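Local coordinates for protein flavin-dependent monooxygenase, oxygenase subunit HsaA (Mycobacterium tuberculosis, PDB 3AFE) that probably hydroxylates the phenolic ring of a secosteroid intermediate in cholesterol breakdown, using reduced flavin and molecular oxygen, at residues A[82-87]-A[139-144]; A[179-184]-A[192-197]. All coordinates share one frame; numbering follows the deposited sequence.

Contact 1 (A[82-87]-A[139-144]); sequences TGWVSS and WNWSSG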
loop_
_atom_site.group_PDB
_atom_site.type_symbol
_atom_site.label_atom_id
_atom_site.label_comp_id
_atom_site.label_asym_id
_atom_site.label_seq_id
_atom_site.Cartn_x
_atom_site.Cartn_y
_atom_site.Cartn_z
ATOM N N THR A 82 -23.064 12.887 14.558
ATOM C CA THR A 82 -23.387 12.983 15.969
ATOM C C THR A 82 -22.169 12.731 16.848
ATOM O O THR A 82 -21.958 13.443 17.820
ATOM C CB THR A 82 -24.534 12.025 16.343
ATOM O OG1 THR A 82 -25.717 12.406 15.624
ATOM C CG2 THR A 82 -24.807 12.068 17.851
ATOM N N GLY A 83 -21.377 11.718 16.497
ATOM C CA GLY A 83 -20.126 11.434 17.176
ATOM C C GLY A 83 -19.176 12.605 17.017
ATOM O O GLY A 83 -18.509 13.011 17.965
ATOM N N TRP A 84 -19.132 13.167 15.816
ATOM C CA TRP A 84 -18.251 14.294 15.545
ATOM C C TRP A 84 -18.574 15.516 16.410
ATOM O O TRP A 84 -17.732 15.991 17.167
ATOM C CB TRP A 84 -18.336 14.661 14.081
ATOM C CG TRP A 84 -17.405 15.756 13.665
ATOM C CD1 TRP A 84 -17.703 17.081 13.546
ATOM C CD2 TRP A 84 -16.028 15.619 13.282
ATOM N NE1 TRP A 84 -16.602 17.774 13.119
ATOM C CE2 TRP A 84 -15.560 16.905 12.951
ATOM C CE3 TRP A 84 -15.149 14.537 13.198
ATOM C CZ2 TRP A 84 -14.252 17.141 12.538
ATOM C CZ3 TRP A 84 -13.848 14.769 12.783
ATOM C CH2 TRP A 84 -13.411 16.062 12.462
ATOM N N VAL A 85 -19.799 16.017 16.295
ATOM C CA VAL A 85 -20.225 17.174 17.068
ATOM C C VAL A 85 -20.087 16.939 18.578
ATOM O O VAL A 85 -19.625 17.819 19.314
ATOM C CB VAL A 85 -21.679 17.562 16.727
ATOM C CG1 VAL A 85 -22.190 18.627 17.690
ATOM C CG2 VAL A 85 -21.773 18.049 15.287
ATOM N N SER A 86 -20.468 15.743 19.023
ATOM C CA SER A 86 -20.464 15.392 20.446
ATOM C C SER A 86 -19.092 15.461 21.084
ATOM O O SER A 86 -18.927 16.034 22.156
ATOM C CB SER A 86 -21.020 13.978 20.652
ATOM O OG SER A 86 -22.421 13.947 20.474
ATOM N N SER A 87 -18.124 14.818 20.447
ATOM C CA SER A 87 -16.755 14.836 20.916
ATOM C C SER A 87 -16.261 16.279 21.029
ATOM O O SER A 87 -15.739 16.686 22.066
ATOM C CB SER A 87 -15.868 14.039 19.959
ATOM O OG SER A 87 -14.500 14.257 20.235
ATOM N N TRP A 139 -14.436 32.995 11.171
ATOM C CA TRP A 139 -13.933 31.663 11.511
ATOM C C TRP A 139 -14.841 30.568 10.960
ATOM O O TRP A 139 -16.028 30.506 11.298
ATOM C CB TRP A 139 -13.819 31.504 13.031
ATOM C CG TRP A 139 -12.589 32.128 13.628
ATOM C CD1 TRP A 139 -11.383 31.529 13.834
ATOM C CD2 TRP A 139 -12.456 33.471 14.114
ATOM N NE1 TRP A 139 -10.504 32.420 14.405
ATOM C CE2 TRP A 139 -11.139 33.614 14.587
ATOM C CE3 TRP A 139 -13.321 34.563 14.190
ATOM C CZ2 TRP A 139 -10.671 34.804 15.128
ATOM C CZ3 TRP A 139 -12.850 35.744 14.728
ATOM C CH2 TRP A 139 -11.540 35.856 15.186
ATOM N N ASN A 140 -14.288 29.688 10.131
ATOM C CA ASN A 140 -15.115 28.667 9.507
ATOM C C ASN A 140 -15.142 27.351 10.264
ATOM O O ASN A 140 -14.530 27.211 11.322
ATOM C CB ASN A 140 -14.719 28.445 8.050
ATOM C CG ASN A 140 -13.460 27.634 7.906
ATOM O OD1 ASN A 140 -12.658 27.542 8.838
ATOM N ND2 ASN A 140 -13.274 27.033 6.735
ATOM N N TRP A 141 -15.886 26.397 9.723
ATOM C CA TRP A 141 -15.891 25.042 10.248
ATOM C C TRP A 141 -16.217 24.942 11.740
ATOM O O TRP A 141 -15.505 24.267 12.483
ATOM C CB TRP A 141 -14.532 24.392 9.987
ATOM C CG TRP A 141 -14.503 23.380 8.862
ATOM C CD1 TRP A 141 -14.218 23.614 7.536
ATOM C CD2 TRP A 141 -14.730 21.961 8.980
ATOM N NE1 TRP A 141 -14.269 22.430 6.830
ATOM C CE2 TRP A 141 -14.578 21.402 7.691
ATOM C CE3 TRP A 141 -15.047 21.109 10.054
ATOM C CZ2 TRP A 141 -14.737 20.026 7.444
ATOM C CZ3 TRP A 141 -15.213 19.743 9.807
ATOM C CH2 TRP A 141 -15.057 19.217 8.511
ATOM N N SER A 142 -17.287 25.582 12.190
ATOM C CA SER A 142 -17.618 25.472 13.605
ATOM C C SER A 142 -18.652 24.378 13.892
ATOM O O SER A 142 -19.843 24.641 13.978
ATOM C CB SER A 142 -18.051 26.821 14.187
ATOM O OG SER A 142 -18.032 26.761 15.607
ATOM N N SER A 143 -18.187 23.150 14.059
ATOM C CA SER A 143 -19.103 22.035 14.259
ATOM C C SER A 143 -20.020 22.245 15.466
ATOM O O SER A 143 -19.568 22.606 16.561
ATOM C CB SER A 143 -18.328 20.723 14.391
ATOM O OG SER A 143 -17.441 20.550 13.297
ATOM N N GLY A 144 -21.313 22.024 15.251
ATOM C CA GLY A 144 -22.314 22.175 16.295
ATOM C C GLY A 144 -22.628 23.596 16.768
ATOM O O GLY A 144 -23.338 23.771 17.751
#

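Contact 2 (A[179-184]-A[192-197]); sequences KDVWYV and SNTLVV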
loop_
_atom_site.group_PDB
_atom_site.type_symbol
_atom_site.label_atom_id
_atom_site.label_comp_id
_atom_site.label_asym_id
_atom_site.label_seq_id
_atom_site.Cartn_x
_atom_site.Cartn_y
_atom_site.Cartn_z
ATOM N N LYS A 179 -23.061 32.308 10.059
ATOM C CA LYS A 179 -23.350 32.295 8.632
ATOM C C LYS A 179 -23.559 30.848 8.181
ATOM O O LYS A 179 -22.744 29.969 8.482
ATOM C CB LYS A 179 -22.187 32.925 7.865
ATOM C CG LYS A 179 -22.600 34.011 6.893
ATOM C CD LYS A 179 -22.953 35.295 7.637
ATOM C CE LYS A 179 -23.791 36.243 6.776
ATOM N NZ LYS A 179 -23.019 36.890 5.673
ATOM N N ASP A 180 -24.650 30.584 7.475
ATOM C CA ASP A 180 -24.929 29.214 7.047
ATOM C C ASP A 180 -24.294 28.919 5.696
ATOM O O ASP A 180 -24.694 29.479 4.673
ATOM C CB ASP A 180 -26.431 28.928 7.007
ATOM C CG ASP A 180 -26.734 27.476 6.674
ATOM O OD1 ASP A 180 -25.810 26.760 6.230
ATOM O OD2 ASP A 180 -27.889 27.044 6.857
ATOM N N VAL A 181 -23.304 28.036 5.701
ATOM C CA VAL A 181 -22.562 27.717 4.488
ATOM C C VAL A 181 -22.233 26.225 4.378
ATOM O O VAL A 181 -21.417 25.821 3.553
ATOM C CB VAL A 181 -21.253 28.512 4.429
ATOM C CG1 VAL A 181 -21.541 29.994 4.409
ATOM C CG2 VAL A 181 -20.376 28.156 5.617
ATOM N N TRP A 182 -22.880 25.415 5.208
ATOM C CA TRP A 182 -22.561 24.005 5.318
ATOM C C TRP A 182 -23.248 23.155 4.247
ATOM O O TRP A 182 -24.331 22.617 4.466
ATOM C CB TRP A 182 -22.934 23.497 6.710
ATOM C CG TRP A 182 -22.237 22.213 7.084
ATOM C CD1 TRP A 182 -22.816 21.074 7.551
ATOM C CD2 TRP A 182 -20.835 21.949 7.012
ATOM N NE1 TRP A 182 -21.861 20.119 7.788
ATOM C CE2 TRP A 182 -20.635 20.631 7.463
ATOM C CE3 TRP A 182 -19.728 22.703 6.616
ATOM C CZ2 TRP A 182 -19.371 20.043 7.518
ATOM C CZ3 TRP A 182 -18.474 22.125 6.671
ATOM C CH2 TRP A 182 -18.303 20.806 7.121
ATOM N N TYR A 183 -22.601 23.028 3.095
ATOM C CA TYR A 183 -23.153 22.257 1.991
ATOM C C TYR A 183 -22.081 21.338 1.464
ATOM O O TYR A 183 -21.401 21.639 0.472
ATOM C CB TYR A 183 -23.676 23.192 0.903
ATOM C CG TYR A 183 -24.801 24.046 1.427
ATOM C CD1 TYR A 183 -26.062 23.497 1.651
ATOM C CD2 TYR A 183 -24.598 25.386 1.736
ATOM C CE1 TYR A 183 -27.094 24.260 2.153
ATOM C CE2 TYR A 183 -25.627 26.163 2.237
ATOM C CZ TYR A 183 -26.874 25.594 2.445
ATOM O OH TYR A 183 -27.899 26.359 2.947
ATOM N N VAL A 184 -21.932 20.208 2.141
ATOM C CA VAL A 184 -20.747 19.379 1.955
ATOM C C VAL A 184 -21.031 17.923 1.582
ATOM O O VAL A 184 -22.178 17.453 1.641
ATOM C CB VAL A 184 -19.855 19.441 3.203
ATOM C CG1 VAL A 184 -19.163 20.801 3.275
ATOM C CG2 VAL A 184 -20.671 19.185 4.454
ATOM N N SER A 192 -21.310 22.552 10.529
ATOM C CA SER A 192 -20.070 23.237 10.864
ATOM C C SER A 192 -19.981 24.586 10.162
ATOM O O SER A 192 -19.179 24.762 9.246
ATOM C CB SER A 192 -18.871 22.364 10.495
ATOM O OG SER A 192 -18.955 21.115 11.164
ATOM N N ASN A 193 -20.799 25.534 10.614
ATOM C CA ASN A 193 -20.946 26.814 9.933
ATOM C C ASN A 193 -19.936 27.881 10.348
ATOM O O ASN A 193 -19.051 27.632 11.158
ATOM C CB ASN A 193 -22.379 27.335 10.076
ATOM C CG ASN A 193 -23.372 26.511 9.281
ATOM O OD1 ASN A 193 -24.357 26.012 9.820
ATOM N ND2 ASN A 193 -23.105 26.353 7.999
ATOM N N THR A 194 -20.087 29.070 9.780
ATOM C CA THR A 194 -19.086 30.120 9.896
ATOM C C THR A 194 -19.453 31.172 10.948
ATOM O O THR A 194 -20.624 31.512 11.129
ATOM C CB THR A 194 -18.836 30.776 8.530
ATOM O OG1 THR A 194 -18.101 29.865 7.703
ATOM C CG2 THR A 194 -18.040 32.061 8.687
ATOM N N LEU A 195 -18.434 31.666 11.643
ATOM C CA LEU A 195 -18.599 32.598 12.749
ATOM C C LEU A 195 -17.969 33.938 12.381
ATOM O O LEU A 195 -16.761 34.012 12.104
ATOM C CB LEU A 195 -17.918 32.037 13.998
ATOM C CG LEU A 195 -18.325 30.619 14.397
ATOM C CD1 LEU A 195 -17.534 30.139 15.612
ATOM C CD2 LEU A 195 -19.813 30.577 14.672
ATOM N N VAL A 196 -18.783 34.991 12.359
ATOM C CA VAL A 196 -18.274 36.316 12.024
ATOM C C VAL A 196 -18.294 37.217 13.248
ATOM O O VAL A 196 -19.323 37.357 13.919
ATOM C CB VAL A 196 -19.064 36.975 10.881
ATOM C CG1 VAL A 196 -18.428 38.316 10.496
ATOM C CG2 VAL A 196 -19.146 36.030 9.674
ATOM N N VAL A 197 -17.141 37.814 13.528
ATOM C CA VAL A 197 -16.932 38.640 14.711
ATOM C C VAL A 197 -16.332 39.975 14.286
ATOM O O VAL A 197 -15.233 40.017 13.722
ATOM C CB VAL A 197 -15.946 37.969 15.698
ATOM C CG1 VAL A 197 -15.802 38.812 16.950
ATOM C CG2 VAL A 197 -16.392 36.560 16.043
#

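Contact 1 (A[82-87]-A[139-144])
Trp84 on helix 80-98 and Ser143, just past strand 132-142, meet through the indole N-H: NE1 donates to Ser143 OG at 2.9 Å. The CB of Trp84 points at segment 139-144, and with CG anti to the backbone N (chi1 -176°) the indole is carried off the helix toward the end of the strand. Going out along the ring, CD1 is the first atom to touch, 3.5 Å from Ser143 OG, with Ser143 CB a little farther off. NE1 comes next, and its bond is bent, with an N-H...O angle of 146°, although OG sits at the ring edge only 7° out of the indole plane. Farther round, CZ2 packs against Trp141 CZ3 at 3.9 Å, the two indoles crossing at about a right angle. The Ser143 hydroxyl has a second hydrogen-bond partner in Ser192 OG, so this buried oxygen is gripped from two directions, and its bond to NE1 helps set the rotation of the indole. One residue on, Val85 CG1 rests on the CA of Gly144 at 3.8 Å, where a backbone with positive phi and no side chain lets the helix come close. Trp84, Trp141 and Ser143 probably help line the FMN site. Ile241 and Ile245 of helix 233-266 pack against Trp84, Trp141 is touched by Leu349 of the second subunit, and strand 132-142 runs beside strand 193-198, so the contact joins the N-terminal helices to the central beta domain.

Contact 2 (A[179-184]-A[192-197])
An antiparallel pairing between the end of strand 177-179 and the start of strand 193-198 begins this contact, and the chain then peels away into a loop. Lys179 and Thr194 form a hydrogen-bonded pair: Lys179 N gives to Thr194 O at 2.8 Å, and Thr194 N returns to Lys179 O at 3.1 Å. Their side chains stand on the same face of the sheet, CB to CB 4.0 Å. Beyond the pair, Val181 CG2 reaches 3.5 Å from Thr194 OG1, while the Asn193 side chain tucks in beside the turning backbone of 180-182. Trp182 is the centre of an inverse gamma turn; its CB points toward 192-197, and with CG anti to the backbone N (chi1 -160°) the indole lies over Ser192 at this edge of the acyl-CoA dehydrogenase-like beta domain. The contact is CH-pi: Ser192 CB stands 3.6 Å from the centroid of the six-membered ring and 6° off its normal. Ser192 N lies over the same face, nearer the five-membered ring, and Val184 CG2 sits against the opposite face, so the indole is sandwiched. Trp182 NE1 is hydrogen-bonded to Leu187 O, and Asp180 OD2 makes a salt bridge with Arg34, whose NH1 also holds Trp182 O.

How the contacts relate
Contact 1 is buried near the middle of the chain, whereas contact 2 lies farther out and is only partly buried, with Lys179, Asp180 and Val181 exposed. They share one sheet: strand 132-142 of contact 1 neighbours strand 193-198 of contact 2, and Trp139 O lies 2.7 Å from Leu195 N, probably hydrogen-bonded. Contact 1 joins a helix to the sheet mainly through side chains; contact 2 pairs backbones within the sheet before passing to ring packing. The two meet where Ser143 OG is hydrogen-bonded to Ser192 OG at 2.7 Å and where Trp141 meets Trp182 edge-to-face, so contact 2 lies next to residues that probably bind FMN.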